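Local coordinates for TCR alpha chain (Gallus gallus, PDB 6LIR), which probably serves as the alpha half of the chicken alpha-beta T-cell receptor, which recognises antigen from the T-cell surface, at residues N125-E129 and W172-M178; M130-Y136 and S166-W172. All blocks are in the same frame, centred on the assembly; numbering follows the deposited sequence.

How the contacts relate
Both contacts join the same two antiparallel strands, 128-134 and 164-174, neighbours in the sheet of the constant domain, and they share W172. Contact 2 is the buried one: a full ladder of backbone bonds, with one face carrying C131, Y171, I133 and S169 and the other, with M130 and T170, turned to the TCR beta chain. Contact 1 continues the pairing to the exposed end of the sheet, where the ladder shrinks to one hydrogen-bonded pair and a lysine reaches across to a turn carbonyl. The centres lie about 16 Å apart, and the two meet where M178 of contact 1 packs on C131 and Y171 of contact 2.

Contact 1 of 2, residues N125-E129 and W172-M178; sequences NKNLE and WAKKDEM
K175 reaches across to the turn ahead of the opposite strand, where its NZ donates to K126 O at 2.8 Å, almost straight down the carbonyl. With CG anti to the backbone N (chi1 -178°) and a single bend at chi3, the chain can pass E129 nearly at right angles before its ammonium arrives at the turn. The backbone N of K175 adds a weak bond to N127 O. Cut back to an alanine, this position would probably leave the K126 carbonyl without its ammonium donor and cost the turn one of its ties to 172-178. Behind K175 the strands pair regularly: E129 N gives to A173 O at 3.2 Å, and A173 N returns a bond to E129 O. The turn itself, type I from N125 to L128, is braced by an Asx turn in which N125 OD1 accepts from N127 N.

E129 extends along the face it shares with A173. Its OE2 touches CG of M178 (3.2 Å); its polar partner is R119 of strand 116-121, in a salt bridge to the same oxygen. K175 NZ stays 5.0 Å from E129 OE1, too far for direct pairing. On the other face L128 lies alongside W172, its CD2 4.1 Å from CE3 of the indole, and both pack on L142 of the TCR beta chain. This is the end of a strand pair, where regular pairing gives way to turns: E129 is paired with R119, the K175 ammonium is used on a backbone oxygen and probably adds only a longer-range attraction, and the other face supplies apolar surface to the partner chain.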
ATOM      1  N   ASN A 125       2.773   9.021 -25.429  1.00 57.92           N
ATOM      2  CA  ASN A 125       2.912   7.771 -26.186  1.00 55.26           C
ATOM      3  C   ASN A 125       1.625   7.578 -26.986  1.00 63.95           C
ATOM      4  O   ASN A 125       0.659   6.984 -26.498  1.00 64.01           O
ATOM      5  CB  ASN A 125       3.185   6.597 -25.253  1.00 55.39           C
ATOM      6  CG  ASN A 125       3.596   5.337 -25.995  1.00 61.35           C
ATOM      7  OD1 ASN A 125       3.240   5.139 -27.156  1.00 68.21           O
ATOM      8  ND2 ASN A 125       4.348   4.477 -25.321  1.00 60.94           N
ATOM      9  N   LYS A 126       1.629   8.072 -28.228  1.00 76.39           N
ATOM     10  CA  LYS A 126       0.440   8.057 -29.075  1.00 74.05           C
ATOM     11  C   LYS A 126       0.084   6.680 -29.628  1.00 76.65           C
ATOM     12  O   LYS A 126      -0.983   6.548 -30.237  1.00 83.16           O
ATOM     13  CB  LYS A 126       0.574   9.062 -30.218  1.00 76.67           C
ATOM     14  CG  LYS A 126       0.746  10.508 -29.759  1.00 77.06           C
ATOM     15  CD  LYS A 126      -0.468  11.035 -28.976  1.00 76.62           C
ATOM     16  CE  LYS A 126      -1.818  10.759 -29.630  1.00 75.87           C
ATOM     17  NZ  LYS A 126      -2.846  10.414 -28.602  1.00 81.24           N
ATOM     18  N   ASN A 127       0.914   5.655 -29.433  1.00 81.94           N
ATOM     19  CA  ASN A 127       0.588   4.318 -29.918  1.00 86.14           C
ATOM     20  C   ASN A 127       0.147   3.416 -28.769  1.00 88.02           C
ATOM     21  O   ASN A 127       0.379   2.204 -28.781  1.00 87.64           O
ATOM     22  CB  ASN A 127       1.763   3.704 -30.685  1.00 91.81           C
ATOM     23  CG  ASN A 127       3.003   3.506 -29.826  1.00 94.82           C
ATOM     24  OD1 ASN A 127       3.027   2.668 -28.928  1.00 96.76           O
ATOM     25  ND2 ASN A 127       4.054   4.265 -30.122  1.00 91.93           N
ATOM     26  N   LEU A 128      -0.544   4.006 -27.797  1.00 79.14           N
ATOM     27  CA  LEU A 128      -1.012   3.330 -26.597  1.00 73.75           C
ATOM     28  C   LEU A 128      -2.402   3.850 -26.271  1.00 68.25           C
ATOM     29  O   LEU A 128      -2.690   5.035 -26.464  1.00 66.21           O
ATOM     30  CB  LEU A 128      -0.074   3.578 -25.407  1.00 71.09           C
ATOM     31  CG  LEU A 128       0.883   2.467 -24.974  1.00 71.84           C
ATOM     32  CD1 LEU A 128       1.977   2.260 -25.997  1.00 83.47           C
ATOM     33  CD2 LEU A 128       1.485   2.794 -23.616  1.00 64.65           C
ATOM     34  N   GLU A 129      -3.261   2.959 -25.787  1.00 66.30           N
ATOM     35  CA  GLU A 129      -4.623   3.310 -25.410  1.00 61.55           C
ATOM     36  C   GLU A 129      -4.931   2.721 -24.044  1.00 51.11           C
ATOM     37  O   GLU A 129      -4.509   1.604 -23.732  1.00 53.06           O
ATOM     38  CB  GLU A 129      -5.642   2.808 -26.440  1.00 61.29           C
ATOM     39  CG  GLU A 129      -6.510   3.904 -27.029  1.00 61.45           C
ATOM     40  CD  GLU A 129      -7.495   3.377 -28.057  1.00 74.07           C
ATOM     41  OE1 GLU A 129      -7.593   3.973 -29.151  1.00 74.98           O
ATOM     42  OE2 GLU A 129      -8.174   2.367 -27.769  1.00 70.60           O
ATOM     43  N   TRP A 172      -4.582  -1.472 -20.374  1.00 62.79           N
ATOM     44  CA  TRP A 172      -3.950  -0.752 -21.469  1.00 64.38           C
ATOM     45  C   TRP A 172      -3.242  -1.737 -22.385  1.00 64.65           C
ATOM     46  O   TRP A 172      -2.847  -2.827 -21.965  1.00 65.21           O
ATOM     47  CB  TRP A 172      -2.940   0.274 -20.944  1.00 59.31           C
ATOM     48  CG  TRP A 172      -1.805  -0.380 -20.226  1.00 56.10           C
ATOM     49  CD1 TRP A 172      -1.764  -0.738 -18.910  1.00 56.27           C
ATOM     50  CD2 TRP A 172      -0.555  -0.785 -20.791  1.00 61.54           C
ATOM     51  NE1 TRP A 172      -0.560  -1.331 -18.618  1.00 60.66           N
ATOM     52  CE2 TRP A 172       0.201  -1.370 -19.756  1.00 60.12           C
ATOM     53  CE3 TRP A 172       0.004  -0.702 -22.071  1.00 67.18           C
ATOM     54  CZ2 TRP A 172       1.485  -1.870 -19.960  1.00 63.62           C
ATOM     55  CZ3 TRP A 172       1.278  -1.200 -22.272  1.00 65.42           C
ATOM     56  CH2 TRP A 172       2.005  -1.775 -21.222  1.00 61.38           C
ATOM     57  N   ALA A 173      -3.076  -1.334 -23.642  1.00 65.05           N
ATOM     58  CA  ALA A 173      -2.430  -2.169 -24.645  1.00 71.22           C
ATOM     59  C   ALA A 173      -2.069  -1.291 -25.831  1.00 77.32           C
ATOM     60  O   ALA A 173      -2.554  -0.160 -25.951  1.00 72.28           O
ATOM     61  CB  ALA A 173      -3.334  -3.326 -25.087  1.00 76.37           C
ATOM     62  N   LYS A 174      -1.171  -1.800 -26.677  1.00 89.49           N
ATOM     63  CA  LYS A 174      -0.915  -1.166 -27.965  1.00 91.11           C
ATOM     64  C   LYS A 174      -2.238  -0.853 -28.655  1.00 90.81           C
ATOM     65  O   LYS A 174      -3.171  -1.660 -28.626  1.00 95.94           O
ATOM     66  CB  LYS A 174      -0.049  -2.071 -28.845  1.00 94.47           C
ATOM     67  CG  LYS A 174       1.351  -2.349 -28.290  1.00 98.84           C
ATOM     68  CD  LYS A 174       1.785  -3.778 -28.597  1.00101.93           C
ATOM     69  CE  LYS A 174       3.037  -4.195 -27.844  1.00100.33           C
ATOM     70  NZ  LYS A 174       2.819  -5.426 -27.027  1.00 97.75           N
ATOM     71  N   LYS A 175      -2.324   0.348 -29.235  1.00 77.49           N
ATOM     72  CA  LYS A 175      -3.575   0.842 -29.807  1.00 76.19           C
ATOM     73  C   LYS A 175      -4.281  -0.211 -30.661  1.00 88.14           C
ATOM     74  O   LYS A 175      -5.430  -0.581 -30.392  1.00 89.45           O
ATOM     75  CB  LYS A 175      -3.304   2.107 -30.625  1.00 74.77           C
ATOM     76  CG  LYS A 175      -4.552   2.735 -31.226  1.00 78.22           C
ATOM     77  CD  LYS A 175      -4.299   4.164 -31.683  1.00 77.92           C
ATOM     78  CE  LYS A 175      -3.927   5.064 -30.515  1.00 72.95           C
ATOM     79  NZ  LYS A 175      -3.678   6.468 -30.950  1.00 71.31           N
ATOM     80  N   ASP A 176      -3.602  -0.689 -31.710  1.00104.33           N
ATOM     81  CA  ASP A 176      -4.211  -1.626 -32.654  1.00106.95           C
ATOM     82  C   ASP A 176      -4.844  -2.836 -31.969  1.00107.50           C
ATOM     83  O   ASP A 176      -5.903  -3.313 -32.395  1.00111.77           O
ATOM     84  CB  ASP A 176      -3.172  -2.082 -33.680  1.00110.45           C
ATOM     85  CG  ASP A 176      -1.866  -2.505 -33.042  1.00112.38           C
ATOM     86  OD1 ASP A 176      -1.848  -3.539 -32.344  1.00121.71           O
ATOM     87  OD2 ASP A 176      -0.853  -1.802 -33.244  1.00122.22           O
ATOM     88  N   GLU A 177      -4.218  -3.343 -30.904  1.00 96.06           N
ATOM     89  CA  GLU A 177      -4.673  -4.557 -30.234  1.00 96.67           C
ATOM     90  C   GLU A 177      -5.531  -4.268 -29.011  1.00 94.38           C
ATOM     91  O   GLU A 177      -5.531  -5.050 -28.055  1.00 92.90           O
ATOM     92  CB  GLU A 177      -3.511  -5.471 -29.851  1.00 96.81           C
ATOM     93  CG  GLU A 177      -2.242  -4.792 -29.444  1.00 98.24           C
ATOM     94  CD  GLU A 177      -1.073  -5.742 -29.530  1.00100.70           C
ATOM     95  OE1 GLU A 177      -0.122  -5.441 -30.279  1.00103.02           O
ATOM     96  OE2 GLU A 177      -1.108  -6.795 -28.858  1.00100.25           O
ATOM     97  N   MET A 178      -6.259  -3.162 -29.008  1.00 83.22           N
ATOM     98  CA  MET A 178      -7.017  -2.758 -27.838  1.00 81.28           C
ATOM     99  C   MET A 178      -8.497  -2.780 -28.180  1.00 76.94           C
ATOM    100  O   MET A 178      -8.910  -2.246 -29.214  1.00 77.62           O
ATOM    101  CB  MET A 178      -6.603  -1.359 -27.366  1.00 78.69           C
ATOM    102  CG  MET A 178      -7.698  -0.596 -26.626  1.00 72.96           C
ATOM    103  SD  MET A 178      -8.205  -1.374 -25.079  1.00 60.30           S
ATOM    104  CE  MET A 178      -6.710  -1.195 -24.109  1.00 60.94           C
TER

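Contact 2 of 2, residues M130-Y136 and S166-W172; sequences MCLITDY and SYLSTYW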
ATOM      1  N   MET A 130      -5.657   3.484 -23.226  1.00 51.13           N
ATOM      2  CA  MET A 130      -6.030   3.058 -21.885  1.00 50.34           C
ATOM      3  C   MET A 130      -7.545   2.951 -21.796  1.00 47.30           C
ATOM      4  O   MET A 130      -8.269   3.877 -22.181  1.00 53.21           O
ATOM      5  CB  MET A 130      -5.507   4.042 -20.835  1.00 48.91           C
ATOM      6  CG  MET A 130      -5.933   3.737 -19.402  1.00 43.35           C
ATOM      7  SD  MET A 130      -5.056   2.346 -18.661  1.00 51.39           S
ATOM      8  CE  MET A 130      -3.413   3.040 -18.478  1.00 47.93           C
ATOM      9  N   CYS A 131      -8.022   1.826 -21.295  1.00 50.89           N
ATOM     10  CA  CYS A 131      -9.450   1.597 -21.139  1.00 49.33           C
ATOM     11  C   CYS A 131      -9.859   1.901 -19.707  1.00 44.32           C
ATOM     12  O   CYS A 131      -9.299   1.337 -18.767  1.00 45.33           O
ATOM     13  CB  CYS A 131      -9.820   0.167 -21.525  1.00 54.42           C
ATOM     14  SG  CYS A 131     -11.587  -0.216 -21.659  1.00 90.09           S
ATOM     15  N   LEU A 132     -10.843   2.776 -19.547  1.00 49.14           N
ATOM     16  CA  LEU A 132     -11.312   3.176 -18.228  1.00 47.52           C
ATOM     17  C   LEU A 132     -12.768   2.758 -18.036  1.00 45.37           C
ATOM     18  O   LEU A 132     -13.648   3.191 -18.787  1.00 42.29           O
ATOM     19  CB  LEU A 132     -11.155   4.686 -18.063  1.00 42.72           C
ATOM     20  CG  LEU A 132     -11.675   5.315 -16.769  1.00 44.45           C
ATOM     21  CD1 LEU A 132     -10.897   4.864 -15.528  1.00 39.05           C
ATOM     22  CD2 LEU A 132     -11.694   6.837 -16.870  1.00 40.08           C
ATOM     23  N   ILE A 133     -13.017   1.938 -17.017  1.00 36.62           N
ATOM     24  CA  ILE A 133     -14.363   1.563 -16.596  1.00 41.94           C
ATOM     25  C   ILE A 133     -14.653   2.235 -15.260  1.00 41.43           C
ATOM     26  O   ILE A 133     -13.901   2.053 -14.295  1.00 37.10           O
ATOM     27  CB  ILE A 133     -14.522   0.034 -16.497  1.00 41.82           C
ATOM     28  CG1 ILE A 133     -14.063  -0.641 -17.791  1.00 44.32           C
ATOM     29  CG2 ILE A 133     -15.969  -0.326 -16.194  1.00 42.24           C
ATOM     30  CD1 ILE A 133     -12.647  -1.192 -17.728  1.00 53.21           C
ATOM     31  N   THR A 134     -15.750   2.988 -15.193  1.00 36.97           N
ATOM     32  CA  THR A 134     -16.053   3.790 -14.015  1.00 39.03           C
ATOM     33  C   THR A 134     -17.452   3.503 -13.486  1.00 40.83           C
ATOM     34  O   THR A 134     -18.302   2.936 -14.177  1.00 44.86           O
ATOM     35  CB  THR A 134     -15.954   5.296 -14.312  1.00 38.70           C
ATOM     36  OG1 THR A 134     -17.088   5.707 -15.087  1.00 40.90           O
ATOM     37  CG2 THR A 134     -14.700   5.610 -15.085  1.00 36.60           C
ATOM     38  N   ASP A 135     -17.674   3.954 -12.245  1.00 39.99           N
ATOM     39  CA  ASP A 135     -18.997   4.026 -11.615  1.00 41.88           C
ATOM     40  C   ASP A 135     -19.806   2.740 -11.778  1.00 42.84           C
ATOM     41  O   ASP A 135     -21.010   2.761 -12.050  1.00 45.91           O
ATOM     42  CB  ASP A 135     -19.765   5.234 -12.146  1.00 40.76           C
ATOM     43  CG  ASP A 135     -18.931   6.502 -12.117  1.00 43.32           C
ATOM     44  OD1 ASP A 135     -18.585   6.958 -11.007  1.00 42.00           O
ATOM     45  OD2 ASP A 135     -18.599   7.027 -13.202  1.00 40.37           O
ATOM     46  N   TYR A 136     -19.143   1.610 -11.589  1.00 38.49           N
ATOM     47  CA  TYR A 136     -19.762   0.298 -11.695  1.00 41.06           C
ATOM     48  C   TYR A 136     -19.890  -0.334 -10.314  1.00 45.38           C
ATOM     49  O   TYR A 136     -19.381   0.182  -9.313  1.00 42.30           O
ATOM     50  CB  TYR A 136     -18.943  -0.615 -12.615  1.00 40.61           C
ATOM     51  CG  TYR A 136     -17.510  -0.804 -12.160  1.00 44.73           C
ATOM     52  CD1 TYR A 136     -17.166  -1.830 -11.286  1.00 40.70           C
ATOM     53  CD2 TYR A 136     -16.506   0.047 -12.602  1.00 39.19           C
ATOM     54  CE1 TYR A 136     -15.854  -2.004 -10.868  1.00 42.63           C
ATOM     55  CE2 TYR A 136     -15.194  -0.118 -12.190  1.00 37.44           C
ATOM     56  CZ  TYR A 136     -14.872  -1.144 -11.326  1.00 40.78           C
ATOM     57  OH  TYR A 136     -13.566  -1.305 -10.917  1.00 38.38           O
ATOM     58  N   SER A 166     -16.461   5.969  -5.936  1.00 36.96           N
ATOM     59  CA  SER A 166     -16.686   5.341  -7.226  1.00 39.18           C
ATOM     60  C   SER A 166     -15.546   4.380  -7.508  1.00 35.46           C
ATOM     61  O   SER A 166     -14.391   4.656  -7.174  1.00 35.21           O
ATOM     62  CB  SER A 166     -16.788   6.382  -8.351  1.00 41.79           C
ATOM     63  OG  SER A 166     -15.616   7.179  -8.422  1.00 37.88           O
ATOM     64  N   TYR A 167     -15.881   3.258  -8.128  1.00 37.51           N
ATOM     65  CA  TYR A 167     -14.889   2.273  -8.517  1.00 39.28           C
ATOM     66  C   TYR A 167     -14.334   2.635  -9.884  1.00 41.11           C
ATOM     67  O   TYR A 167     -15.026   3.222 -10.721  1.00 39.30           O
ATOM     68  CB  TYR A 167     -15.505   0.873  -8.573  1.00 40.41           C
ATOM     69  CG  TYR A 167     -15.619   0.171  -7.241  1.00 47.93           C
ATOM     70  CD1 TYR A 167     -16.652   0.471  -6.362  1.00 48.66           C
ATOM     71  CD2 TYR A 167     -14.699  -0.803  -6.868  1.00 44.28           C
ATOM     72  CE1 TYR A 167     -16.764  -0.178  -5.143  1.00 48.63           C
ATOM     73  CE2 TYR A 167     -14.804  -1.457  -5.659  1.00 45.80           C
ATOM     74  CZ  TYR A 167     -15.834  -1.139  -4.798  1.00 53.16           C
ATOM     75  OH  TYR A 167     -15.933  -1.789  -3.589  1.00 57.62           O
ATOM     76  N   LEU A 168     -13.081   2.250 -10.116  1.00 31.91           N
ATOM     77  CA  LEU A 168     -12.426   2.464 -11.396  1.00 37.06           C
ATOM     78  C   LEU A 168     -11.594   1.236 -11.710  1.00 37.07           C
ATOM     79  O   LEU A 168     -10.879   0.728 -10.842  1.00 33.77           O
ATOM     80  CB  LEU A 168     -11.514   3.702 -11.376  1.00 36.49           C
ATOM     81  CG  LEU A 168     -12.035   5.029 -10.826  1.00 36.80           C
ATOM     82  CD1 LEU A 168     -10.885   6.017 -10.650  1.00 32.42           C
ATOM     83  CD2 LEU A 168     -13.104   5.603 -11.738  1.00 37.59           C
ATOM     84  N   SER A 169     -11.693   0.766 -12.944  1.00 38.93           N
ATOM     85  CA  SER A 169     -10.860  -0.309 -13.457  1.00 42.78           C
ATOM     86  C   SER A 169     -10.183   0.180 -14.726  1.00 39.26           C
ATOM     87  O   SER A 169     -10.761   0.960 -15.485  1.00 38.77           O
ATOM     88  CB  SER A 169     -11.673  -1.586 -13.729  1.00 40.72           C
ATOM     89  OG  SER A 169     -11.854  -2.332 -12.532  1.00 44.66           O
ATOM     90  N   THR A 170      -8.950  -0.270 -14.953  1.00 37.73           N
ATOM     91  CA  THR A 170      -8.229   0.135 -16.151  1.00 44.24           C
ATOM     92  C   THR A 170      -7.412  -1.025 -16.694  1.00 44.30           C
ATOM     93  O   THR A 170      -6.989  -1.913 -15.954  1.00 41.05           O
ATOM     94  CB  THR A 170      -7.265   1.309 -15.890  1.00 43.21           C
ATOM     95  OG1 THR A 170      -6.449   1.021 -14.746  1.00 39.58           O
ATOM     96  CG2 THR A 170      -8.025   2.605 -15.663  1.00 40.75           C
ATOM     97  N   TYR A 171      -7.190  -0.991 -18.005  1.00 44.72           N
ATOM     98  CA  TYR A 171      -6.257  -1.879 -18.680  1.00 48.73           C
ATOM     99  C   TYR A 171      -5.813  -1.186 -19.958  1.00 50.96           C
ATOM    100  O   TYR A 171      -6.554  -0.384 -20.533  1.00 49.06           O
ATOM    101  CB  TYR A 171      -6.848  -3.274 -18.956  1.00 54.75           C
ATOM    102  CG  TYR A 171      -8.040  -3.350 -19.894  1.00 56.42           C
ATOM    103  CD1 TYR A 171      -7.866  -3.417 -21.271  1.00 59.87           C
ATOM    104  CD2 TYR A 171      -9.336  -3.407 -19.396  1.00 56.82           C
ATOM    105  CE1 TYR A 171      -8.951  -3.507 -22.128  1.00 60.40           C
ATOM    106  CE2 TYR A 171     -10.426  -3.498 -20.244  1.00 58.42           C
ATOM    107  CZ  TYR A 171     -10.229  -3.546 -21.609  1.00 63.29           C
ATOM    108  OH  TYR A 171     -11.311  -3.637 -22.457  1.00 61.08           O
ATOM    109  N   TRP A 172      -4.582  -1.472 -20.374  1.00 62.79           N
ATOM    110  CA  TRP A 172      -3.950  -0.752 -21.469  1.00 64.38           C
ATOM    111  C   TRP A 172      -3.242  -1.737 -22.385  1.00 64.65           C
ATOM    112  O   TRP A 172      -2.847  -2.827 -21.965  1.00 65.21           O
ATOM    113  CB  TRP A 172      -2.940   0.274 -20.944  1.00 59.31           C
ATOM    114  CG  TRP A 172      -1.805  -0.380 -20.226  1.00 56.10           C
ATOM    115  CD1 TRP A 172      -1.764  -0.738 -18.910  1.00 56.27           C
ATOM    116  CD2 TRP A 172      -0.555  -0.785 -20.791  1.00 61.54           C
ATOM    117  NE1 TRP A 172      -0.560  -1.331 -18.618  1.00 60.66           N
ATOM    118  CE2 TRP A 172       0.201  -1.370 -19.756  1.00 60.12           C
ATOM    119  CE3 TRP A 172       0.004  -0.702 -22.071  1.00 67.18           C
ATOM    120  CZ2 TRP A 172       1.485  -1.870 -19.960  1.00 63.62           C
ATOM    121  CZ3 TRP A 172       1.278  -1.200 -22.272  1.00 65.42           C
ATOM    122  CH2 TRP A 172       2.005  -1.775 -21.222  1.00 61.38           C
TER
HETATM  123  O   HOH W   1     -18.695   2.459  -8.676  1.00 37.62           O
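Y136 leans back from the end of its strand over Y167 and S169. From CB, chi1 of 58° sets CG between the backbone N and the carbonyl carbon, which swings the ring over strand 164-174. CD1 is 4.2 Å from Y167 CB, and CD2 4.0 Å from Y167 O. That same CB lies over one face of the ring in a CH-pi contact, 3.7 Å from its centroid and offset toward the CE1-CZ rim. CE2, across the ring, nears Y167 O and S169 N. At the tip, OH accepts from S169 OG at 2.6 Å and is also hydrogen-bonded to E151 OE1 of strand 150-156, so two partners fix this buried phenol. At the main chain, D135 N gives Y167 O the last direct bond (3.1 Å); just beyond it one water takes the N-H of Y167 and donates to Y136 O.

The ladder beneath is antiparallel, with hydrogen-bonded pairs C131-Y171 and I133-S169; its straightest bond runs from I133 N to S169 O (176°). Farther along this face, CB of C131 sits centrally over the Y171 ring, 3.8 Å from its centroid. Its SG is joined to C180, forming the disulfide of this immunoglobulin-type domain. On the opposite face M130 folds round to set CE against CB of W172, 3.7 Å away.

Strand 116-121 flanks 128-134 and strand 150-156 flanks 164-174, making these the two central strands of a four-stranded sheet. The M130 and T170 face packs on the TCR beta chain, and beyond the strand D135 OD1 forms a salt bridge to R186 of that chain.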